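Side-chain contacts in putative pyridoxal phosphate-dependent transferase (Clostridium difficile, PDB 4DQ6), which belongs by family to the class I and II aminotransferases and binds pyridoxal-5'-phosphate, although its precise function has not been assigned: residues Cys49-Asp52 and Ser53-Arg57; Lys187-Gly190 and Asp191-Lys195; Lys259-Asp262 and Asp263-Arg267; Glu293-Leu296 and Glu297-Ser301; Glu341-Ser344 and Ile345-Lys349. All coordinates share one frame; numbering follows the deposited sequence.

Contact 1. Residues Cys49-Asp52 and Ser53-Arg57; sequences CIID and SLKNR
The carboxylate of Asp-52 meets Lys-55 through one oxygen: OD1 lies 4.1 Å from Lys-55 CD. The two side chains cross at about a right angle, and the lysine passes this oxygen with a methylene instead of its ammonium group. Asp-52 OD1 and Lys-55 NZ remain 4.8 Å apart. A water bridges them, donating to Asp-52 OD1 at 2.7 Å and accepting from Lys-55 NZ at 2.9 Å.

A second planar group that takes part is the peptide carbonyl of Ile-50, which is gripped twice. Ser-53 OG donates to Ile-50 O at 2.9 Å, in the carbonyl plane and on a lone pair (C=O...OG angle 124°). Leu-54 N takes the same Ile-50 O at 3.0 Å from a direction almost in line with the C=O bond, at 163°. Ser-53 can do this because its chi1 of 76° turns OG back toward the preceding turn of helix 48-58.

Apolar atoms run alongside one another. Lys-55, extended beyond CG, lies beside Ile-51 and brings CE to 3.7 Å from Ile-51 CG2, while Ile-50 CG2 sits 4.2 Å from Leu-54 CD1. Around the helix, Ser-53 and Leu-54 touch Ala-283 and Phe-276 of helix 275-287, and Ile-51 and Lys-55 pack on Glu-61 and Leu-58 of the second subunit. The turn thus links helix 275-287 to the second subunit at the dimer interface. The chemistry implies a water-mediated i to i+3 pairing, in which the attraction between the opposite charges is probably softened by the bridge, and a serine hydroxyl whose proton is spent inside its own helix.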
loop_
_atom_site.group_PDB
_atom_site.type_symbol
_atom_site.label_atom_id
_atom_site.label_comp_id
_atom_site.label_asym_id
_atom_site.label_seq_id
_atom_site.Cartn_x
_atom_site.Cartn_y
_atom_site.Cartn_z
ATOM N N CYS A 49 9.578 -20.650 -7.771
ATOM C CA CYS A 49 8.154 -20.749 -7.575
ATOM C C CYS A 49 7.446 -19.386 -7.508
ATOM O O CYS A 49 6.282 -19.220 -7.919
ATOM C CB CYS A 49 7.830 -21.536 -6.355
ATOM S SG CYS A 49 8.537 -20.862 -4.829
ATOM N N ILE A 50 8.154 -18.421 -6.934
ATOM C CA ILE A 50 7.591 -17.053 -6.862
ATOM C C ILE A 50 7.547 -16.413 -8.266
ATOM O O ILE A 50 6.513 -15.909 -8.685
ATOM C CB ILE A 50 8.411 -16.203 -5.932
ATOM C CG1 ILE A 50 8.295 -16.752 -4.521
ATOM C CG2 ILE A 50 7.982 -14.727 -6.049
ATOM C CD1 ILE A 50 9.330 -16.105 -3.595
ATOM N N ILE A 51 8.647 -16.543 -9.068
ATOM C CA ILE A 51 8.669 -15.985 -10.422
ATOM C C ILE A 51 7.545 -16.640 -11.245
ATOM O O ILE A 51 6.809 -15.944 -11.952
ATOM C CB ILE A 51 10.042 -16.162 -11.070
ATOM C CG1 ILE A 51 11.135 -15.451 -10.267
ATOM C CG2 ILE A 51 10.033 -15.650 -12.512
ATOM C CD1 ILE A 51 12.532 -15.927 -10.655
ATOM N N ASP A 52 7.354 -17.952 -11.094
ATOM C CA ASP A 52 6.372 -18.573 -11.939
ATOM C C ASP A 52 4.937 -18.199 -11.519
ATOM O O ASP A 52 4.052 -18.043 -12.347
ATOM C CB ASP A 52 6.554 -20.061 -11.946
ATOM C CG ASP A 52 6.051 -20.674 -13.242
ATOM O OD1 ASP A 52 6.627 -20.408 -14.365
ATOM O OD2 ASP A 52 5.084 -21.425 -13.151
ATOM N N SER A 53 4.706 -17.988 -10.226
ATOM C CA SER A 53 3.384 -17.515 -9.760
ATOM C C SER A 53 3.085 -16.120 -10.351
ATOM O O SER A 53 1.946 -15.799 -10.766
ATOM C CB SER A 53 3.279 -17.442 -8.201
ATOM O OG SER A 53 3.940 -16.312 -7.527
ATOM N N LEU A 54 4.112 -15.289 -10.364
ATOM C CA LEU A 54 3.968 -13.945 -10.932
ATOM C C LEU A 54 3.722 -14.043 -12.436
ATOM O O LEU A 54 2.890 -13.316 -12.936
ATOM C CB LEU A 54 5.213 -13.119 -10.662
ATOM C CG LEU A 54 5.543 -12.790 -9.217
ATOM C CD1 LEU A 54 6.935 -12.115 -9.149
ATOM C CD2 LEU A 54 4.462 -11.890 -8.590
ATOM N N LYS A 55 4.377 -14.971 -13.155
ATOM C CA LYS A 55 4.153 -15.097 -14.576
ATOM C C LYS A 55 2.758 -15.550 -14.874
ATOM O O LYS A 55 2.114 -14.965 -15.722
ATOM C CB LYS A 55 5.151 -16.072 -15.216
ATOM C CG LYS A 55 6.561 -15.558 -15.207
ATOM C CD LYS A 55 7.421 -16.629 -15.880
ATOM C CE LYS A 55 8.888 -16.273 -15.965
ATOM N NZ LYS A 55 9.661 -17.405 -16.569
ATOM N N ASN A 56 2.259 -16.520 -14.112
ATOM C CA ASN A 56 0.918 -17.027 -14.305
ATOM C C ASN A 56 -0.115 -15.920 -14.078
ATOM O O ASN A 56 -1.022 -15.742 -14.862
ATOM C CB ASN A 56 0.672 -18.234 -13.400
ATOM C CG ASN A 56 -0.729 -18.743 -13.501
ATOM O OD1 ASN A 56 -1.047 -19.512 -14.397
ATOM N ND2 ASN A 56 -1.603 -18.260 -12.607
ATOM N N ARG A 57 0.111 -15.135 -13.027
ATOM C CA ARG A 57 -0.831 -14.049 -12.764
ATOM C C ARG A 57 -0.780 -12.976 -13.887
ATOM O O ARG A 57 -1.775 -12.407 -14.293
ATOM C CB ARG A 57 -0.569 -13.427 -11.403
ATOM C CG ARG A 57 -1.575 -12.325 -10.968
ATOM C CD ARG A 57 -3.019 -12.796 -10.941
ATOM N NE ARG A 57 -3.949 -11.677 -10.689
ATOM C CZ ARG A 57 -4.302 -10.796 -11.614
ATOM N NH1 ARG A 57 -3.817 -10.897 -12.895
ATOM N NH2 ARG A 57 -5.174 -9.844 -11.327
HETATM O O HOH W 1 9.168 -19.448 -14.612
#

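Contact 2. Residues Lys187-Gly190 and Asp191-Lys195; sequences KKLG and DICLK
Gly-190 and Asp-191 lose the most surface to each other's segment, although Asp-191 stays exposed, and they meet the neighbouring turns of helix 183-195 mainly through backbone oxygens. Gly-190 O accepts from Leu-194 N at 2.9 Å, and the Leu-194 side chain leans on the same acceptor, with its CB 3.4 Å from Gly-190 O.

Asp-191 folds back over the turn before it. Its N donates to Lys-187 O at 2.9 Å, and a chi1 of -78° keeps CG beside that N, bringing Asp-191 CG within 3.2 Å of the same Lys-187 O. One carboxylate oxygen, Asp-191 OD2, consequently stands 3.4 Å from Lys-187 O, an approach of two acceptors and not a bond.

Leu-189 supplies the apolar side: its CD1 lies 4.1 Å from Cys-193 SG. That thiol sulfur is also 3.6 Å from Leu-189 O. These two residues face Phe-168 of strand 165-171, as expected for the helix of a right-handed beta-alpha-beta crossover leading on to parallel strand 199-203.

That side thus meets the sheet, while Asp-191 borders Phe-226 of helix 224-228. Asp-191 bonds the preceding turn through its backbone N-H, not its carboxylate, which probably feels mild repulsion from Lys-187 O.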
loop_
_atom_site.group_PDB
_atom_site.type_symbol
_atom_site.label_atom_id
_atom_site.label_comp_id
_atom_site.label_asym_id
_atom_site.label_seq_id
_atom_site.Cartn_x
_atom_site.Cartn_y
_atom_site.Cartn_z
ATOM N N LYS A 187 10.591 -15.400 27.940
ATOM C CA LYS A 187 9.750 -15.548 29.154
ATOM C C LYS A 187 10.047 -14.480 30.156
ATOM O O LYS A 187 9.135 -13.916 30.740
ATOM C CB LYS A 187 10.023 -16.884 29.813
ATOM C CG LYS A 187 9.390 -18.035 29.078
ATOM C CD LYS A 187 9.887 -19.369 29.656
ATOM C CE LYS A 187 8.849 -20.454 29.446
ATOM N NZ LYS A 187 8.936 -21.423 30.577
ATOM N N LYS A 188 11.328 -14.198 30.368
ATOM C CA LYS A 188 11.650 -13.166 31.378
ATOM C C LYS A 188 11.077 -11.814 30.978
ATOM O O LYS A 188 10.493 -11.105 31.790
ATOM C CB LYS A 188 13.147 -13.125 31.617
ATOM C CG LYS A 188 13.514 -12.379 32.897
ATOM C CD LYS A 188 14.957 -12.685 33.257
ATOM C CE LYS A 188 15.504 -11.692 34.243
ATOM N NZ LYS A 188 15.005 -11.990 35.601
ATOM N N LEU A 189 11.175 -11.446 29.708
ATOM C CA LEU A 189 10.608 -10.187 29.214
ATOM C C LEU A 189 9.094 -10.185 29.319
ATOM O O LEU A 189 8.485 -9.199 29.719
ATOM C CB LEU A 189 11.012 -9.945 27.741
ATOM C CG LEU A 189 10.389 -8.763 26.991
ATOM C CD1 LEU A 189 10.768 -7.451 27.737
ATOM C CD2 LEU A 189 10.800 -8.917 25.480
ATOM N N GLY A 190 8.461 -11.266 28.882
ATOM C CA GLY A 190 7.023 -11.258 28.782
ATOM C C GLY A 190 6.406 -11.242 30.172
ATOM O O GLY A 190 5.336 -10.702 30.345
ATOM N N ASP A 191 7.103 -11.834 31.132
ATOM C CA ASP A 191 6.642 -11.794 32.525
ATOM C C ASP A 191 6.664 -10.392 33.063
ATOM O O ASP A 191 5.718 -9.971 33.747
ATOM C CB ASP A 191 7.523 -12.690 33.383
ATOM C CG ASP A 191 7.177 -14.135 33.238
ATOM O OD1 ASP A 191 6.108 -14.446 32.658
ATOM O OD2 ASP A 191 7.967 -14.979 33.743
ATOM N N ILE A 192 7.733 -9.663 32.789
ATOM C CA ILE A 192 7.797 -8.256 33.175
ATOM C C ILE A 192 6.621 -7.474 32.597
ATOM O O ILE A 192 5.920 -6.749 33.260
ATOM C CB ILE A 192 9.141 -7.612 32.742
ATOM C CG1 ILE A 192 10.293 -8.204 33.568
ATOM C CG2 ILE A 192 9.112 -6.099 32.950
ATOM C CD1 ILE A 192 11.666 -7.786 33.080
ATOM N N CYS A 193 6.362 -7.673 31.320
ATOM C CA CYS A 193 5.351 -6.876 30.654
ATOM C C CYS A 193 3.948 -7.243 31.133
ATOM O O CYS A 193 3.137 -6.344 31.387
ATOM C CB CYS A 193 5.472 -7.039 29.151
ATOM S SG CYS A 193 6.894 -6.193 28.447
ATOM N N LEU A 194 3.672 -8.533 31.271
ATOM C CA LEU A 194 2.380 -8.977 31.833
ATOM C C LEU A 194 2.170 -8.321 33.186
ATOM O O LEU A 194 1.057 -7.830 33.485
ATOM C CB LEU A 194 2.396 -10.483 32.056
ATOM C CG LEU A 194 1.840 -11.455 31.032
ATOM C CD1 LEU A 194 2.262 -12.884 31.351
ATOM C CD2 LEU A 194 0.314 -11.321 31.041
ATOM N N LYS A 195 3.221 -8.322 34.007
ATOM C CA LYS A 195 3.116 -7.846 35.385
ATOM C C LYS A 195 2.692 -6.388 35.419
ATOM O O LYS A 195 1.910 -5.971 36.284
ATOM C CB LYS A 195 4.469 -8.022 36.110
ATOM C CG LYS A 195 4.441 -8.061 37.619
ATOM C CD LYS A 195 5.662 -8.829 38.139
ATOM C CE LYS A 195 6.363 -8.137 39.289
ATOM N NZ LYS A 195 5.589 -8.333 40.562
#

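Contact 3. Residues Lys259-Asp262 and Asp263-Arg267; sequences KLLD and DAFTR
The ionic part of this contact is a salt bridge one helical turn long: Lys-259 NZ donates to Asp-263 OD2 at 2.8 Å, using the syn lone pair of that oxygen. The chains cross obliquely, and the lysine curls over the acceptor, since Lys-259 CG also lies 3.6 Å from Asp-263 OD2. A bend at chi4 (-70°) returns the ammonium to the carboxylate.

Backbone hydrogen bonds follow the i to i+4 pattern, as in Asp-263 N to Lys-259 O at 2.9 Å and Thr-266 N to Asp-262 O at 3.0 Å. They place this piece in helix 255-267, which packs against strand 93-96, one of the two outermost strands within this chain of the seven-stranded mixed sheet of the large domain of fold type I pyridoxal phosphate proteins.

The apolar contacts lie on that buried side. Leu-261 and Phe-265 run side by side, pointing the same way, with Leu-261 CD1 3.7 Å from Phe-265 CE2. Leu-261 CG is equally close to that ring carbon. Both side chains touch Ile-94.

Two further polar ends share one residue beyond the helix: Asp-262 OD1 forms a salt bridge with Lys-271 NZ, which also hydrogen-bonds Thr-266 OG1.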
loop_
_atom_site.group_PDB
_atom_site.type_symbol
_atom_site.label_atom_id
_atom_site.label_comp_id
_atom_site.label_asym_id
_atom_site.label_seq_id
_atom_site.Cartn_x
_atom_site.Cartn_y
_atom_site.Cartn_z
ATOM N N LYS A 259 -10.108 -5.797 16.158
ATOM C CA LYS A 259 -11.087 -4.836 15.703
ATOM C C LYS A 259 -10.479 -3.461 15.590
ATOM O O LYS A 259 -10.773 -2.736 14.679
ATOM C CB LYS A 259 -12.294 -4.761 16.645
ATOM C CG LYS A 259 -13.262 -3.662 16.250
ATOM C CD LYS A 259 -14.537 -3.668 17.083
ATOM C CE LYS A 259 -15.700 -3.135 16.261
ATOM N NZ LYS A 259 -15.591 -1.686 15.982
ATOM N N LEU A 260 -9.644 -3.100 16.551
ATOM C CA LEU A 260 -9.061 -1.781 16.530
ATOM C C LEU A 260 -8.192 -1.583 15.298
ATOM O O LEU A 260 -8.240 -0.550 14.668
ATOM C CB LEU A 260 -8.161 -1.594 17.735
ATOM C CG LEU A 260 -8.735 -1.131 19.063
ATOM C CD1 LEU A 260 -7.533 -0.990 19.962
ATOM C CD2 LEU A 260 -9.469 0.191 18.935
ATOM N N LEU A 261 -7.360 -2.570 15.002
ATOM C CA LEU A 261 -6.491 -2.472 13.836
ATOM C C LEU A 261 -7.277 -2.544 12.545
ATOM O O LEU A 261 -7.004 -1.825 11.609
ATOM C CB LEU A 261 -5.404 -3.543 13.848
ATOM C CG LEU A 261 -4.341 -3.399 12.744
ATOM C CD1 LEU A 261 -3.760 -1.991 12.788
ATOM C CD2 LEU A 261 -3.234 -4.414 12.949
ATOM N N ASP A 262 -8.244 -3.447 12.515
ATOM C CA ASP A 262 -9.126 -3.538 11.373
ATOM C C ASP A 262 -9.751 -2.190 11.071
ATOM O O ASP A 262 -9.770 -1.761 9.901
ATOM C CB ASP A 262 -10.157 -4.615 11.569
ATOM C CG ASP A 262 -10.759 -5.131 10.244
ATOM O OD1 ASP A 262 -10.007 -5.421 9.276
ATOM O OD2 ASP A 262 -11.978 -5.299 10.247
ATOM N N ASP A 263 -10.294 -1.540 12.088
ATOM C CA ASP A 263 -10.959 -0.294 11.878
ATOM C C ASP A 263 -9.979 0.838 11.490
ATOM O O ASP A 263 -10.357 1.733 10.745
ATOM C CB ASP A 263 -11.659 0.091 13.179
ATOM C CG ASP A 263 -12.916 -0.714 13.414
ATOM O OD1 ASP A 263 -13.366 -1.507 12.534
ATOM O OD2 ASP A 263 -13.475 -0.557 14.520
ATOM N N ALA A 264 -8.729 0.781 11.991
ATOM C CA ALA A 264 -7.681 1.738 11.549
ATOM C C ALA A 264 -7.362 1.568 10.091
ATOM O O ALA A 264 -7.258 2.551 9.342
ATOM C CB ALA A 264 -6.426 1.612 12.399
ATOM N N PHE A 265 -7.240 0.316 9.626
ATOM C CA PHE A 265 -7.046 0.101 8.185
ATOM C C PHE A 265 -8.235 0.553 7.376
ATOM O O PHE A 265 -8.088 0.932 6.192
ATOM C CB PHE A 265 -6.630 -1.342 7.885
ATOM C CG PHE A 265 -5.135 -1.599 8.121
ATOM C CD1 PHE A 265 -4.176 -0.935 7.330
ATOM C CD2 PHE A 265 -4.683 -2.521 9.039
ATOM C CE1 PHE A 265 -2.821 -1.158 7.535
ATOM C CE2 PHE A 265 -3.333 -2.759 9.222
ATOM C CZ PHE A 265 -2.399 -2.086 8.441
ATOM N N THR A 266 -9.446 0.393 7.908
ATOM C CA THR A 266 -10.617 0.893 7.230
ATOM C C THR A 266 -10.587 2.405 7.104
ATOM O O THR A 266 -10.870 2.968 6.046
ATOM C CB THR A 266 -11.909 0.445 7.959
ATOM O OG1 THR A 266 -12.026 -0.990 7.811
ATOM C CG2 THR A 266 -13.168 1.141 7.348
ATOM N N ARG A 267 -10.175 3.035 8.188
ATOM C CA ARG A 267 -10.041 4.484 8.226
ATOM C C ARG A 267 -9.112 5.024 7.140
ATOM O O ARG A 267 -9.478 6.021 6.494
ATOM C CB ARG A 267 -9.623 4.940 9.637
ATOM C CG ARG A 267 -9.227 6.387 9.669
ATOM C CD ARG A 267 -8.829 6.866 11.054
ATOM N NE ARG A 267 -7.853 6.030 11.790
ATOM C CZ ARG A 267 -6.512 6.091 11.712
ATOM N NH1 ARG A 267 -5.740 5.319 12.500
ATOM N NH2 ARG A 267 -5.914 6.932 10.876
#

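Contact 4. Residues Glu293-Leu296 and Glu297-Ser301; sequences ESFL and EYLES
Glu-293, the first residue of this piece of helix 289-313, meets Glu-297 one turn on; the helix is a long one, like that which runs from the large toward the small domain in relatives of this fold. Glu-297 N donates to Glu-293 O at 3.1 Å, and Glu-297 CG, beside its own backbone N, lies 3.5 Å from the same Glu-293 O. The two carboxylates do not crowd each other: Glu-293 OE1 and Glu-297 OE2 are 6.5 Å apart, and each residue has a cationic partner outside, Arg-83 for Glu-293 and Lys-212 for Glu-297.

Ser-294 contributes its backbone, Ser-294 O accepting from Tyr-298 N. The Tyr-298 ring leads away to meet Phe-8, and its hydroxyl bonds Asn-9.

Phe-295 carries the apolar contact. With CG anti to N (chi1 160°) the ring reaches along the helix, and Leu-299 crosses it at a slant. Leu-299 CB lies over one face, 4.3 Å above the plane and displaced toward the rim. The methyl Leu-299 CD2 then touches the far end of the ring, 4.0 Å from Phe-295 CE2 and equally near CZ. Met-42 also packs on this phenylalanine.

Leu-296 adds a looser touch, its CD2 lying 4.4 Å from Leu-299 CD2. Its carbonyl is doubly engaged, by Glu-300 N and by a water. Glu-300, whose OE2 forms a salt bridge with Lys-321, shares that water through OE1, which is also hydrogen-bonded to Lys-212 N: the water donates to Leu-296 O at 2.9 Å and to Glu-300 OE1 at 2.6 Å.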
loop_
_atom_site.group_PDB
_atom_site.type_symbol
_atom_site.label_atom_id
_atom_site.label_comp_id
_atom_site.label_asym_id
_atom_site.label_seq_id
_atom_site.Cartn_x
_atom_site.Cartn_y
_atom_site.Cartn_z
ATOM N N GLU A 293 15.782 -23.182 2.410
ATOM C CA GLU A 293 16.799 -23.981 3.086
ATOM C C GLU A 293 18.150 -23.806 2.342
ATOM O O GLU A 293 19.216 -23.705 2.970
ATOM C CB GLU A 293 16.365 -25.441 3.210
ATOM C CG GLU A 293 15.201 -25.669 4.173
ATOM C CD GLU A 293 15.472 -25.323 5.626
ATOM O OE1 GLU A 293 16.634 -25.429 6.111
ATOM O OE2 GLU A 293 14.511 -24.955 6.351
ATOM N N SER A 294 18.106 -23.749 1.020
ATOM C CA SER A 294 19.324 -23.574 0.209
ATOM C C SER A 294 19.929 -22.192 0.422
ATOM O O SER A 294 21.128 -22.077 0.564
ATOM C CB SER A 294 19.050 -23.806 -1.271
ATOM O OG SER A 294 20.237 -23.910 -2.098
ATOM N N PHE A 295 19.071 -21.147 0.534
ATOM C CA PHE A 295 19.527 -19.806 0.773
ATOM C C PHE A 295 20.209 -19.780 2.152
ATOM O O PHE A 295 21.276 -19.176 2.283
ATOM C CB PHE A 295 18.344 -18.801 0.814
ATOM C CG PHE A 295 18.660 -17.519 1.512
ATOM C CD1 PHE A 295 19.436 -16.580 0.913
ATOM C CD2 PHE A 295 18.207 -17.246 2.799
ATOM C CE1 PHE A 295 19.764 -15.394 1.534
ATOM C CE2 PHE A 295 18.517 -16.056 3.415
ATOM C CZ PHE A 295 19.280 -15.127 2.826
ATOM N N LEU A 296 19.644 -20.459 3.160
ATOM C CA LEU A 296 20.207 -20.388 4.509
ATOM C C LEU A 296 21.563 -21.066 4.582
ATOM O O LEU A 296 22.462 -20.633 5.304
ATOM C CB LEU A 296 19.240 -20.946 5.510
ATOM C CG LEU A 296 17.974 -20.140 5.834
ATOM C CD1 LEU A 296 17.060 -21.012 6.669
ATOM C CD2 LEU A 296 18.271 -18.806 6.551
ATOM N N GLU A 297 21.749 -22.105 3.790
ATOM C CA GLU A 297 23.098 -22.708 3.663
ATOM C C GLU A 297 24.142 -21.768 3.007
ATOM O O GLU A 297 25.256 -21.613 3.478
ATOM C CB GLU A 297 22.987 -23.998 2.865
ATOM C CG GLU A 297 22.367 -25.092 3.681
ATOM C CD GLU A 297 23.386 -25.831 4.550
ATOM O OE1 GLU A 297 24.595 -25.491 4.495
ATOM O OE2 GLU A 297 22.970 -26.752 5.302
ATOM N N TYR A 298 23.700 -21.110 1.942
ATOM C CA TYR A 298 24.527 -20.131 1.275
ATOM C C TYR A 298 24.885 -18.949 2.195
ATOM O O TYR A 298 25.997 -18.535 2.226
ATOM C CB TYR A 298 23.872 -19.692 -0.033
ATOM C CG TYR A 298 24.826 -18.977 -0.979
ATOM C CD1 TYR A 298 25.592 -19.702 -1.825
ATOM C CD2 TYR A 298 25.058 -17.599 -0.915
ATOM C CE1 TYR A 298 26.472 -19.119 -2.721
ATOM C CE2 TYR A 298 25.944 -16.964 -1.822
ATOM C CZ TYR A 298 26.670 -17.753 -2.716
ATOM O OH TYR A 298 27.557 -17.097 -3.575
ATOM N N LEU A 299 23.896 -18.445 2.949
ATOM C CA LEU A 299 24.110 -17.342 3.829
ATOM C C LEU A 299 25.078 -17.706 4.910
ATOM O O LEU A 299 25.967 -16.927 5.207
ATOM C CB LEU A 299 22.775 -16.982 4.457
ATOM C CG LEU A 299 22.858 -15.944 5.541
ATOM C CD1 LEU A 299 23.365 -14.689 4.885
ATOM C CD2 LEU A 299 21.454 -15.797 6.121
ATOM N N GLU A 300 24.895 -18.870 5.522
ATOM C CA GLU A 300 25.781 -19.232 6.604
ATOM C C GLU A 300 27.214 -19.388 6.128
ATOM O O GLU A 300 28.175 -19.002 6.812
ATOM C CB GLU A 300 25.298 -20.462 7.349
ATOM C CG GLU A 300 26.082 -20.662 8.658
ATOM C CD GLU A 300 25.286 -21.292 9.817
ATOM O OE1 GLU A 300 24.086 -21.632 9.645
ATOM O OE2 GLU A 300 25.906 -21.435 10.925
ATOM N N SER A 301 27.382 -19.899 4.924
ATOM C CA SER A 301 28.722 -19.942 4.362
ATOM C C SER A 301 29.320 -18.560 4.126
ATOM O O SER A 301 30.466 -18.279 4.473
ATOM C CB SER A 301 28.647 -20.731 3.079
ATOM O OG SER A 301 29.944 -20.927 2.521
HETATM O O HOH W 2 22.307 -22.172 7.779
#

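Contact 5. Residues Glu341-Ser344 and Ile345-Lys349; sequences ELES and ILVQK
Leu-342 and Leu-346 meet one turn apart in an i to i+4 apolar contact on the inner side of helix 339-350, which packs against the antiparallel sheet that includes strand 367-371, consistent with the small domain of fold type I proteins. The pair crosses at a slant: Leu-346 CD1 lies 3.9 Å from Leu-342 CG and 4.0 Å from Leu-342 CD1. Leu-342 has CG anti to its N (chi1 179°), which sends the branch forward along the helix to its partner. Ile-345 joins from the adjacent side, its CD1 4.3 Å from Leu-342 CD1. Its chi1 of 60° is the crowded position for CG1, and accordingly Ile-345 CG1 is only 3.4 Å from Leu-342 O.

On the outer side the contact is polar. Gln-348 N donates to Ser-344 O at 2.8 Å, and the glutamine chain, extended beyond CG, runs back alongside Ser-344 (chi1 of Gln-348 -66°), with NE2 3.6 Å from Ser-344 CB. A water accepts from Gln-348 NE2 at 2.9 Å and lies 3.2 Å from Ser-344 OG, a hydroxyl also hydrogen-bonded to Glu-340 O.

Among its neighbours the helix is held from several directions. Leu-342 and Leu-346 rest on Gln-368 of strand 367-371, Glu-343 and Val-347 touch Tyr-29 of helix 25-29, and Lys-349 NZ bonds Asn-388 O of helix 376-390.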
loop_
_atom_site.group_PDB
_atom_site.type_symbol
_atom_site.label_atom_id
_atom_site.label_comp_id
_atom_site.label_asym_id
_atom_site.label_seq_id
_atom_site.Cartn_x
_atom_site.Cartn_y
_atom_site.Cartn_z
ATOM N N GLU A 341 34.139 10.312 10.851
ATOM C CA GLU A 341 35.396 9.999 10.135
ATOM C C GLU A 341 35.319 8.615 9.463
ATOM O O GLU A 341 35.799 8.404 8.365
ATOM C CB GLU A 341 36.590 10.026 11.107
ATOM C CG GLU A 341 36.999 11.441 11.506
ATOM C CD GLU A 341 37.874 11.560 12.762
ATOM O OE1 GLU A 341 38.134 10.575 13.507
ATOM O OE2 GLU A 341 38.317 12.704 13.008
ATOM N N LEU A 342 34.748 7.663 10.185
ATOM C CA LEU A 342 34.595 6.293 9.663
ATOM C C LEU A 342 33.648 6.261 8.454
ATOM O O LEU A 342 33.926 5.654 7.409
ATOM C CB LEU A 342 34.098 5.390 10.798
ATOM C CG LEU A 342 33.852 3.927 10.435
ATOM C CD1 LEU A 342 35.141 3.328 9.916
ATOM C CD2 LEU A 342 33.307 3.205 11.676
ATOM N N GLU A 343 32.518 6.923 8.571
ATOM C CA GLU A 343 31.610 6.972 7.428
ATOM C C GLU A 343 32.329 7.571 6.200
ATOM O O GLU A 343 32.182 7.066 5.093
ATOM C CB GLU A 343 30.321 7.734 7.741
ATOM C CG GLU A 343 29.430 7.826 6.509
ATOM C CD GLU A 343 28.002 8.282 6.796
ATOM O OE1 GLU A 343 27.616 8.401 7.994
ATOM O OE2 GLU A 343 27.279 8.518 5.801
ATOM N N SER A 344 33.090 8.641 6.425
ATOM C CA SER A 344 33.817 9.313 5.354
ATOM C C SER A 344 34.809 8.391 4.648
ATOM O O SER A 344 34.819 8.346 3.426
ATOM C CB SER A 344 34.539 10.608 5.854
ATOM O OG SER A 344 33.589 11.537 6.337
ATOM N N ILE A 345 35.649 7.676 5.396
ATOM C CA ILE A 345 36.642 6.819 4.738
ATOM C C ILE A 345 35.995 5.621 4.045
ATOM O O ILE A 345 36.454 5.202 3.028
ATOM C CB ILE A 345 37.801 6.330 5.630
ATOM C CG1 ILE A 345 37.315 5.509 6.836
ATOM C CG2 ILE A 345 38.720 7.482 6.003
ATOM C CD1 ILE A 345 38.476 5.055 7.733
ATOM N N LEU A 346 34.908 5.078 4.591
ATOM C CA LEU A 346 34.259 3.947 3.905
ATOM C C LEU A 346 33.709 4.400 2.551
ATOM O O LEU A 346 33.854 3.709 1.544
ATOM C CB LEU A 346 33.137 3.393 4.794
ATOM C CG LEU A 346 33.629 2.613 6.014
ATOM C CD1 LEU A 346 32.522 2.418 7.091
ATOM C CD2 LEU A 346 34.140 1.266 5.520
ATOM N N VAL A 347 33.054 5.567 2.537
ATOM C CA VAL A 347 32.484 6.102 1.290
ATOM C C VAL A 347 33.570 6.612 0.319
ATOM O O VAL A 347 33.562 6.251 -0.845
ATOM C CB VAL A 347 31.460 7.225 1.529
ATOM C CG1 VAL A 347 31.030 7.810 0.184
ATOM C CG2 VAL A 347 30.268 6.709 2.327
ATOM N N GLN A 348 34.490 7.441 0.824
ATOM C CA GLN A 348 35.432 8.181 -0.027
ATOM C C GLN A 348 36.566 7.296 -0.484
ATOM O O GLN A 348 36.956 7.324 -1.658
ATOM C CB GLN A 348 35.971 9.399 0.725
ATOM C CG GLN A 348 34.873 10.400 0.998
ATOM C CD GLN A 348 35.195 11.438 2.063
ATOM O OE1 GLN A 348 36.343 11.638 2.463
ATOM N NE2 GLN A 348 34.134 12.095 2.556
ATOM N N LYS A 349 37.113 6.518 0.443
ATOM C CA LYS A 349 38.256 5.649 0.185
ATOM C C LYS A 349 37.884 4.225 -0.171
ATOM O O LYS A 349 38.340 3.694 -1.156
ATOM C CB LYS A 349 39.239 5.685 1.366
ATOM C CG LYS A 349 40.616 5.123 1.024
ATOM C CD LYS A 349 41.559 5.277 2.240
ATOM C CE LYS A 349 43.007 4.924 1.936
ATOM N NZ LYS A 349 43.058 3.599 1.268
HETATM O O HOH W 3 33.864 14.204 4.587
#

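The five contacts are separate helical turns, none touching another. Contacts 1 and 4 come closest, with nearest atoms about 10 Å apart. Contacts 3 and 5 lie on opposite sides of the chain's centre, their centres 45 Å apart. Contacts 1 and 3, with centres 31 Å apart, both reach the second subunit. None forms the ligand pocket: the side chain of Phe-265 in contact 3 is about 10 Å from a bound pyridoxal-5'-phosphate and that of Phe-295 in contact 4 about 13 Å. Contact 2 relates to the pocket through the fold, its helix joining strands 165-171 and 199-203, whose final residues Cys-171 and Asp-203 line it.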